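Local coordinates for serine repeat antigen 5 (Plasmodium falciparum, PDB 6X42), which is a malaria-parasite member of the papain cysteine protease family that forms a pseudo-zymogen and probably has little or no protease activity itself, at residues N37-L42 / L62-C67; I193-V198 / A217-N222. All blocks are in the same frame, centred on the assembly; numbering follows the deposited sequence. Where two conformers were deposited one is given.

Interaction 1. Residues N37-L42 / L62-C67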
ATOM      1  N   ASN A  37     -14.679  -6.066  10.198  1.00 40.25           N
ATOM      2  CA  ASN A  37     -13.855  -4.881   9.981  1.00 36.87           C
ATOM      3  C   ASN A  37     -13.986  -4.382   8.548  1.00 33.58           C
ATOM      4  O   ASN A  37     -13.921  -5.160   7.590  1.00 35.29           O
ATOM      5  CB  ASN A  37     -12.381  -5.174  10.285  1.00 37.11           C
ATOM      6  CG  ASN A  37     -11.583  -3.900  10.639  1.00 38.70           C
ATOM      7  OD1 ASN A  37     -11.343  -3.019   9.791  1.00 37.30           O
ATOM      8  ND2 ASN A  37     -11.174  -3.802  11.897  1.00 40.91           N
ATOM      9  N   CYS A  38     -14.179  -3.070   8.411  1.00 29.41           N
ATOM     10  CA  CYS A  38     -14.181  -2.432   7.097  1.00 25.79           C
ATOM     11  C   CYS A  38     -13.006  -2.911   6.248  1.00 23.35           C
ATOM     12  O   CYS A  38     -13.163  -3.226   5.057  1.00 23.45           O
ATOM     13  CB  CYS A  38     -14.100  -0.919   7.321  1.00 24.48           C
ATOM     14  SG  CYS A  38     -14.214   0.161   5.871  1.00 24.75           S
ATOM     15  N   ILE A  39     -11.819  -2.979   6.846  1.00 22.04           N
ATOM     16  CA  ILE A  39     -10.621  -3.312   6.083  1.00 20.94           C
ATOM     17  C   ILE A  39     -10.671  -4.750   5.575  1.00 22.23           C
ATOM     18  O   ILE A  39     -10.177  -5.039   4.479  1.00 22.47           O
ATOM     19  CB  ILE A  39      -9.378  -2.968   6.927  1.00 20.04           C
ATOM     20  CG1 ILE A  39      -9.247  -1.445   7.020  1.00 19.99           C
ATOM     21  CG2 ILE A  39      -8.146  -3.564   6.311  1.00 21.34           C
ATOM     22  CD1 ILE A  39      -8.256  -0.927   8.035  1.00 20.48           C
ATOM     23  N   SER A  40     -11.307  -5.662   6.314  1.00 24.35           N
ATOM     24  CA  SER A  40     -11.403  -7.039   5.847  1.00 26.88           C
ATOM     25  C   SER A  40     -12.316  -7.180   4.646  1.00 26.72           C
ATOM     26  O   SER A  40     -12.299  -8.219   3.981  1.00 27.69           O
ATOM     27  CB  SER A  40     -11.952  -7.938   6.950  1.00 31.40           C
ATOM     28  OG  SER A  40     -11.259  -7.681   8.148  1.00 36.60           O
ATOM     29  N   ASN A  41     -13.129  -6.170   4.372  1.00 24.36           N
ATOM     30  CA  ASN A  41     -14.049  -6.186   3.250  1.00 24.89           C
ATOM     31  C   ASN A  41     -13.491  -5.502   2.012  1.00 22.65           C
ATOM     32  O   ASN A  41     -14.206  -5.367   1.014  1.00 25.36           O
ATOM     33  CB  ASN A  41     -15.359  -5.592   3.727  1.00 29.21           C
ATOM     34  CG  ASN A  41     -16.183  -6.616   4.481  1.00 34.94           C
ATOM     35  OD1 ASN A  41     -16.878  -7.428   3.876  1.00 38.40           O
ATOM     36  ND2 ASN A  41     -15.955  -6.706   5.785  1.00 37.02           N
ATOM     37  N   LEU A  42     -12.218  -5.121   2.030  1.00 19.50           N
ATOM     38  CA  LEU A  42     -11.531  -4.636   0.833  1.00 17.78           C
ATOM     39  C   LEU A  42     -10.874  -5.839   0.155  1.00 17.53           C
ATOM     40  O   LEU A  42      -9.797  -6.288   0.558  1.00 18.04           O
ATOM     41  CB  LEU A  42     -10.494  -3.592   1.226  1.00 17.71           C
ATOM     42  CG  LEU A  42     -11.018  -2.294   1.855  1.00 17.82           C
ATOM     43  CD1 LEU A  42      -9.874  -1.495   2.519  1.00 18.92           C
ATOM     44  CD2 LEU A  42     -11.725  -1.456   0.802  1.00 19.89           C
ATOM     45  N   LEU A  62      -5.398   4.846   0.775  1.00 14.20           N
ATOM     46  CA  LEU A  62      -6.530   5.751   0.964  1.00 15.34           C
ATOM     47  C   LEU A  62      -7.796   5.001   1.371  1.00 15.27           C
ATOM     48  O   LEU A  62      -8.582   5.510   2.185  1.00 16.75           O
ATOM     49  CB  LEU A  62      -6.786   6.576  -0.294  1.00 16.15           C
ATOM     50  CG  LEU A  62      -5.814   7.680  -0.645  1.00 19.97           C
ATOM     51  CD1 LEU A  62      -6.337   8.448  -1.860  1.00 21.41           C
ATOM     52  CD2 LEU A  62      -5.634   8.630   0.545  1.00 21.29           C
ATOM     53  N   GLU A  63      -8.027   3.807   0.809  1.00 15.01           N
ATOM     54  CA  GLU A  63      -9.195   3.007   1.203  1.00 15.22           C
ATOM     55  C   GLU A  63      -9.143   2.632   2.692  1.00 16.23           C
ATOM     56  O   GLU A  63     -10.169   2.677   3.384  1.00 16.99           O
ATOM     57  CB  GLU A  63      -9.331   1.755   0.325  1.00 15.78           C
ATOM     58  CG  GLU A  63      -9.684   2.101  -1.130  1.00 15.68           C
ATOM     59  CD  GLU A  63      -9.335   1.013  -2.145  1.00 16.05           C
ATOM     60  OE1 GLU A  63      -8.798  -0.051  -1.740  1.00 16.27           O
ATOM     61  OE2 GLU A  63      -9.605   1.225  -3.359  1.00 16.46           O
ATOM     62  N   THR A  64      -7.962   2.278   3.222  1.00 15.12           N
ATOM     63  CA  THR A  64      -7.912   1.942   4.650  1.00 15.20           C
ATOM     64  C   THR A  64      -8.062   3.190   5.505  1.00 16.22           C
ATOM     65  O   THR A  64      -8.682   3.134   6.568  1.00 17.90           O
ATOM     66  CB  THR A  64      -6.676   1.114   5.050  1.00 14.99           C
ATOM     67  OG1 THR A  64      -5.460   1.877   4.966  1.00 14.94           O
ATOM     68  CG2 THR A  64      -6.528  -0.140   4.190  1.00 15.33           C
ATOM     69  N   ILE A  65      -7.491   4.319   5.064  1.00 16.56           N
ATOM     70  CA  ILE A  65      -7.692   5.564   5.790  1.00 17.38           C
ATOM     71  C   ILE A  65      -9.179   5.887   5.858  1.00 18.06           C
ATOM     72  O   ILE A  65      -9.694   6.277   6.915  1.00 19.52           O
ATOM     73  CB  ILE A  65      -6.878   6.708   5.153  1.00 17.13           C
ATOM     74  CG1 ILE A  65      -5.381   6.525   5.424  1.00 16.61           C
ATOM     75  CG2 ILE A  65      -7.388   8.051   5.648  1.00 19.30           C
ATOM     76  CD1 ILE A  65      -4.461   7.380   4.573  1.00 17.47           C
ATOM     77  N   ARG A  66      -9.896   5.725   4.735  1.00 18.45           N
ATOM     78  CA  ARG A  66     -11.343   5.947   4.725  1.00 18.92           C
ATOM     79  C   ARG A  66     -12.059   4.999   5.682  1.00 20.49           C
ATOM     80  O   ARG A  66     -12.952   5.419   6.426  1.00 21.74           O
ATOM     81  CB  ARG A  66     -11.869   5.830   3.296  1.00 19.05           C
ATOM     82  CG  ARG A  66     -11.548   7.067   2.439  1.00 20.98           C
ATOM     83  CD  ARG A  66     -12.008   6.931   0.989  1.00 23.93           C
ATOM     84  NE  ARG A  66     -13.435   6.629   0.927  1.00 27.73           N
ATOM     85  CZ  ARG A  66     -14.403   7.534   1.046  1.00 31.25           C
ATOM     86  NH1 ARG A  66     -14.104   8.818   1.194  1.00 33.93           N
ATOM     87  NH2 ARG A  66     -15.670   7.156   1.027  1.00 32.91           N
ATOM     88  N   CYS A  67     -11.645   3.731   5.726  1.00 19.73           N
ATOM     89  CA  CYS A  67     -12.215   2.798   6.695  1.00 20.53           C
ATOM     90  C   CYS A  67     -11.978   3.274   8.126  1.00 20.98           C
ATOM     91  O   CYS A  67     -12.889   3.238   8.963  1.00 22.70           O
ATOM     92  CB  CYS A  67     -11.602   1.408   6.523  1.00 21.23           C
ATOM     93  SG  CYS A  67     -12.297   0.363   5.230  1.00 21.50           S
TER
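The flat carboxylate of E63 meets L42, whose CD2 methyl lies off one face of the group, 4.1 Å from OE1. OE2 is held by a salt bridge to K59 and by the backbone N of I76; nearer the backbone, E63 CB packs 4.0 Å from L42 CD1. Glutamate suits the place: its stem packs, and other partners satisfy its carboxylate. Further along the helix the contact becomes covalent: C38 SG and C67 SG join at 2.0 Å (C-S-S-C torsion -71°). C38 reaches the helix because its SG is anti to its backbone N (chi1 -175°). Aliphatic groups pack beside the disulfide. I39 puts CG1 3.7 Å from C67 CB and CD1 3.9 Å from T64 CB, while L42 CD1 lies 4.1 Å from C67 SG and touches T64 CG2, crossing the threonine at about a right angle. Threonine suits this buried place: its methyl packs while OG1 bonds to S188 OG and the carbonyls of H61 and K186. Across from the helix, an Asx turn, I39 N to N37 OD1 (3.0 Å), starts the short 3-10 turn. A disulfide flanked by isoleucine and leucine thus staples an N-terminal loop to the long central helix of the papain-like fold.

Interaction 2. Residues I193-V198 / A217-N222. With CA (calcium ion), chain B; EDO (1,2-ethanediol), chain F.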
ATOM      1  N   ILE A 193       8.972  -3.088  -2.665  1.00 11.12           N
ATOM      2  CA  ILE A 193       9.793  -4.284  -2.737  1.00 11.35           C
ATOM      3  C   ILE A 193      10.290  -4.444  -4.170  1.00 11.01           C
ATOM      4  O   ILE A 193       9.834  -3.778  -5.095  1.00 11.58           O
ATOM      5  CB  ILE A 193       9.024  -5.550  -2.287  1.00 12.31           C
ATOM      6  CG1 ILE A 193       7.847  -5.871  -3.224  1.00 12.36           C
ATOM      7  CG2 ILE A 193       8.519  -5.369  -0.859  1.00 13.49           C
ATOM      8  CD1 ILE A 193       7.234  -7.250  -2.957  1.00 14.50           C
ATOM      9  N   LYS A 194      11.238  -5.356  -4.358  1.00 12.61           N
ATOM     10  CA  LYS A 194      11.627  -5.782  -5.697  0.66 12.69           C
ATOM     11  C   LYS A 194      10.785  -7.006  -6.044  1.00 13.05           C
ATOM     12  O   LYS A 194      10.813  -8.011  -5.322  1.00 13.59           O
ATOM     13  CB  LYS A 194      13.129  -6.064  -5.798  0.66 13.93           C
ATOM     14  CG  LYS A 194      13.648  -5.931  -7.237  0.66 17.16           C
ATOM     15  CD  LYS A 194      15.162  -5.975  -7.323  0.66 18.55           C
ATOM     16  CE  LYS A 194      15.657  -5.514  -8.678  0.66 20.27           C
ATOM     17  NZ  LYS A 194      17.139  -5.624  -8.748  0.66 22.90           N
ATOM     18  N   ALA A 195      10.019  -6.909  -7.136  1.00 12.98           N
ATOM     19  CA  ALA A 195       9.042  -7.947  -7.465  1.00 13.78           C
ATOM     20  C   ALA A 195       9.701  -9.315  -7.590  1.00 13.38           C
ATOM     21  O   ALA A 195       9.095 -10.337  -7.229  1.00 14.45           O
ATOM     22  CB  ALA A 195       8.303  -7.610  -8.761  1.00 15.28           C
ATOM     23  N   GLU A 196      10.928  -9.359  -8.122  1.00 14.14           N
ATOM     24  CA  GLU A 196      11.605 -10.643  -8.268  1.00 15.64           C
ATOM     25  C   GLU A 196      11.602 -11.431  -6.965  1.00 14.74           C
ATOM     26  O   GLU A 196      11.561 -12.665  -6.984  1.00 15.16           O
ATOM     27  CB  GLU A 196      13.048 -10.448  -8.759  1.00 19.80           C
ATOM     28  CG  GLU A 196      14.020  -9.944  -7.694  1.00 20.90           C
ATOM     29  CD  GLU A 196      15.472  -9.844  -8.146  1.00 21.24           C
ATOM     30  OE1 GLU A 196      15.719  -9.595  -9.354  1.00 25.11           O
ATOM     31  OE2 GLU A 196      16.366  -9.937  -7.272  1.00 19.87           O
ATOM     32  N   ASN A 197      11.662 -10.732  -5.832  1.00 14.13           N
ATOM     33  CA  ASN A 197      11.882 -11.383  -4.556  1.00 13.89           C
ATOM     34  C   ASN A 197      10.703 -12.224  -4.114  1.00 14.01           C
ATOM     35  O   ASN A 197      10.886 -13.101  -3.263  1.00 16.34           O
ATOM     36  CB  ASN A 197      12.240 -10.369  -3.477  1.00 13.96           C
ATOM     37  CG  ASN A 197      13.618  -9.781  -3.694  1.00 14.23           C
ATOM     38  OD1 ASN A 197      14.459 -10.414  -4.331  1.00 16.09           O
ATOM     39  ND2 ASN A 197      13.862  -8.591  -3.193  1.00 14.31           N
ATOM     40  N   VAL A 198       9.511 -12.001  -4.677  1.00 13.30           N
ATOM     41  CA  VAL A 198       8.322 -12.787  -4.338  1.00 13.84           C
ATOM     42  C   VAL A 198       7.944 -13.765  -5.434  1.00 13.62           C
ATOM     43  O   VAL A 198       6.864 -14.370  -5.375  1.00 14.45           O
ATOM     44  CB  VAL A 198       7.131 -11.898  -3.920  1.00 14.06           C
ATOM     45  CG1 VAL A 198       7.523 -10.959  -2.791  1.00 15.09           C
ATOM     46  CG2 VAL A 198       6.571 -11.102  -5.091  1.00 14.77           C
ATOM     47  N   ALA A 217      14.067  -1.201  -5.525  1.00 13.09           N
ATOM     48  CA  ALA A 217      12.722  -1.765  -5.535  1.00 12.84           C
ATOM     49  C   ALA A 217      12.025  -1.345  -6.814  1.00 12.25           C
ATOM     50  O   ALA A 217      12.470  -0.426  -7.502  1.00 13.86           O
ATOM     51  CB  ALA A 217      11.923  -1.316  -4.307  1.00 13.91           C
ATOM     52  N   ASP A 218      10.892  -2.019  -7.120  1.00 12.54           N
ATOM     53  CA  ASP A 218      10.168  -1.737  -8.352  1.00 13.03           C
ATOM     54  C   ASP A 218       8.692  -2.082  -8.289  1.00 12.90           C
ATOM     55  O   ASP A 218       8.024  -1.948  -9.315  1.00 15.08           O
ATOM     56  CB  ASP A 218      10.829  -2.450  -9.554  1.00 14.79           C
ATOM     57  CG  ASP A 218      10.788  -3.968  -9.432  1.00 14.48           C
ATOM     58  OD1 ASP A 218      10.113  -4.479  -8.505  1.00 13.82           O
ATOM     59  OD2 ASP A 218      11.425  -4.645 -10.270  1.00 17.58           O
ATOM     60  N   HIS A 219       8.141  -2.435  -7.126  1.00 12.06           N
ATOM     61  CA  HIS A 219       6.776  -2.932  -7.044  1.00 11.98           C
ATOM     62  C   HIS A 219       6.219  -2.509  -5.699  1.00 11.87           C
ATOM     63  O   HIS A 219       6.847  -2.732  -4.662  1.00 11.96           O
ATOM     64  CB  HIS A 219       6.798  -4.467  -7.208  1.00 12.42           C
ATOM     65  CG  HIS A 219       5.453  -5.097  -7.130  1.00 12.83           C
ATOM     66  ND1 HIS A 219       4.495  -4.948  -8.107  1.00 15.78           N
ATOM     67  CD2 HIS A 219       4.918  -5.909  -6.192  1.00 14.02           C
ATOM     68  CE1 HIS A 219       3.410  -5.602  -7.738  1.00 15.47           C
ATOM     69  NE2 HIS A 219       3.637  -6.188  -6.576  1.00 13.85           N
ATOM     70  N   ALA A 220       5.052  -1.889  -5.734  1.00 11.20           N
ATOM     71  CA  ALA A 220       4.402  -1.389  -4.537  1.00 11.78           C
ATOM     72  C   ALA A 220       3.377  -2.390  -4.011  1.00 11.33           C
ATOM     73  O   ALA A 220       2.605  -2.957  -4.777  1.00 12.85           O
ATOM     74  CB  ALA A 220       3.705  -0.063  -4.805  1.00 12.57           C
ATOM     75  N   VAL A 221       3.418  -2.615  -2.696  1.00 11.28           N
ATOM     76  CA  VAL A 221       2.526  -3.484  -1.951  1.00 10.98           C
ATOM     77  C   VAL A 221       2.058  -2.704  -0.721  1.00 11.42           C
ATOM     78  O   VAL A 221       2.348  -1.522  -0.591  1.00 11.40           O
ATOM     79  CB  VAL A 221       3.211  -4.811  -1.572  1.00 11.52           C
ATOM     80  CG1 VAL A 221       3.541  -5.619  -2.823  1.00 12.41           C
ATOM     81  CG2 VAL A 221       4.467  -4.553  -0.742  1.00 12.55           C
ATOM     82  N   ASN A 222       1.297  -3.344   0.173  1.00 11.42           N
ATOM     83  CA  ASN A 222       0.907  -2.686   1.418  1.00 11.29           C
ATOM     84  C   ASN A 222       1.261  -3.581   2.588  1.00 11.99           C
ATOM     85  O   ASN A 222       0.973  -4.780   2.571  1.00 13.21           O
ATOM     86  CB  ASN A 222      -0.589  -2.381   1.457  1.00 12.15           C
ATOM     87  CG  ASN A 222      -1.017  -1.441   0.352  1.00 12.09           C
ATOM     88  OD1 ASN A 222      -1.459  -1.881  -0.712  1.00 13.19           O
ATOM     89  ND2 ASN A 222      -0.848  -0.135   0.582  1.00 12.08           N
TER
HETATM   90 CA    CA B 901      16.731 -10.288  -5.011  1.00 16.50          CA
HETATM   91  C1  EDO F 905       7.227  -5.038 -11.587  1.00 51.27           C
HETATM   92  O1  EDO F 905       7.490  -3.638 -11.457  1.00 50.64           O
HETATM   93  C2  EDO F 905       7.847  -5.537 -12.879  1.00 51.89           C
HETATM   94  O2  EDO F 905       7.318  -4.749 -13.948  1.00 52.92           O
HETATM   95  O   HOH W   1      11.806  -7.317 -10.050  1.00 18.37           O
HETATM   96  O   HOH W   2      17.000 -10.896  -2.670  1.00 20.69           O
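I193 and H219 form the close-fitting half of this contact, as an antiparallel hydrogen-bonded pair. I193 N gives a nearly straight bond to H219 O (2.9 Å, 177°), and I193 O receives two donors, D218 N at 2.9 Å and H219 N at a more bent 133°. Two residues facing one make a classic beta bulge. The isoleucine runs beside the imidazole, pointing the same way: CG1 lies at the ring edge, near its plane, and CD1 continues to V221 CG1 at 4.0 Å. A195 CB, small enough to fit, meets H219 CB at 3.8 Å. The D218 half is open to solvent, and polar bonds rather than packing hold it. With chi1 of 64°, CG of D218 sits between its backbone N and carbonyl carbon, and OD1 takes A195 N on its syn lone pair (2.8 Å), while water 1 joins OD2 to E196 N. A 1,2-ethanediol gives a bond from O1 to D218 O at 2.8 Å. Beyond, E196 OE2 and N197 OD1 bind a calcium ion together with D214 and water 2; oxygen ligands, carboxylate and amide, suit such a hard cation. On the buried side, H219 NE2 bonds to N244 OD1 and its ring meets W246, near S53. This matches the histidine-asparagine pair of papain-like active sites, with serine probably at the nucleophile position, and the bulge lies where the histidine's strand begins.

How the interactions relate
Interaction 1 is a buried contact and interaction 2 a partly buried one that opens to water and calcium; their centres, about 22 Å apart, lie on opposite sides of the chain's centre. Helix 53-68 relates them. Interaction 1 uses its C-terminal part directly, whereas strand 219-230 of interaction 2 packs on earlier turns; Y60 touches I39 and L42 from one contact and N222 from the other. R243 is a second shared neighbour, bonded to L42 O and, through its backbone, to N222. The chemistry differs accordingly: a covalent bond and aliphatic packing join loop to helix, while backbone hydrogen bonds pair strand with strand at a bulge, and a carboxylate and water tie in the following loop.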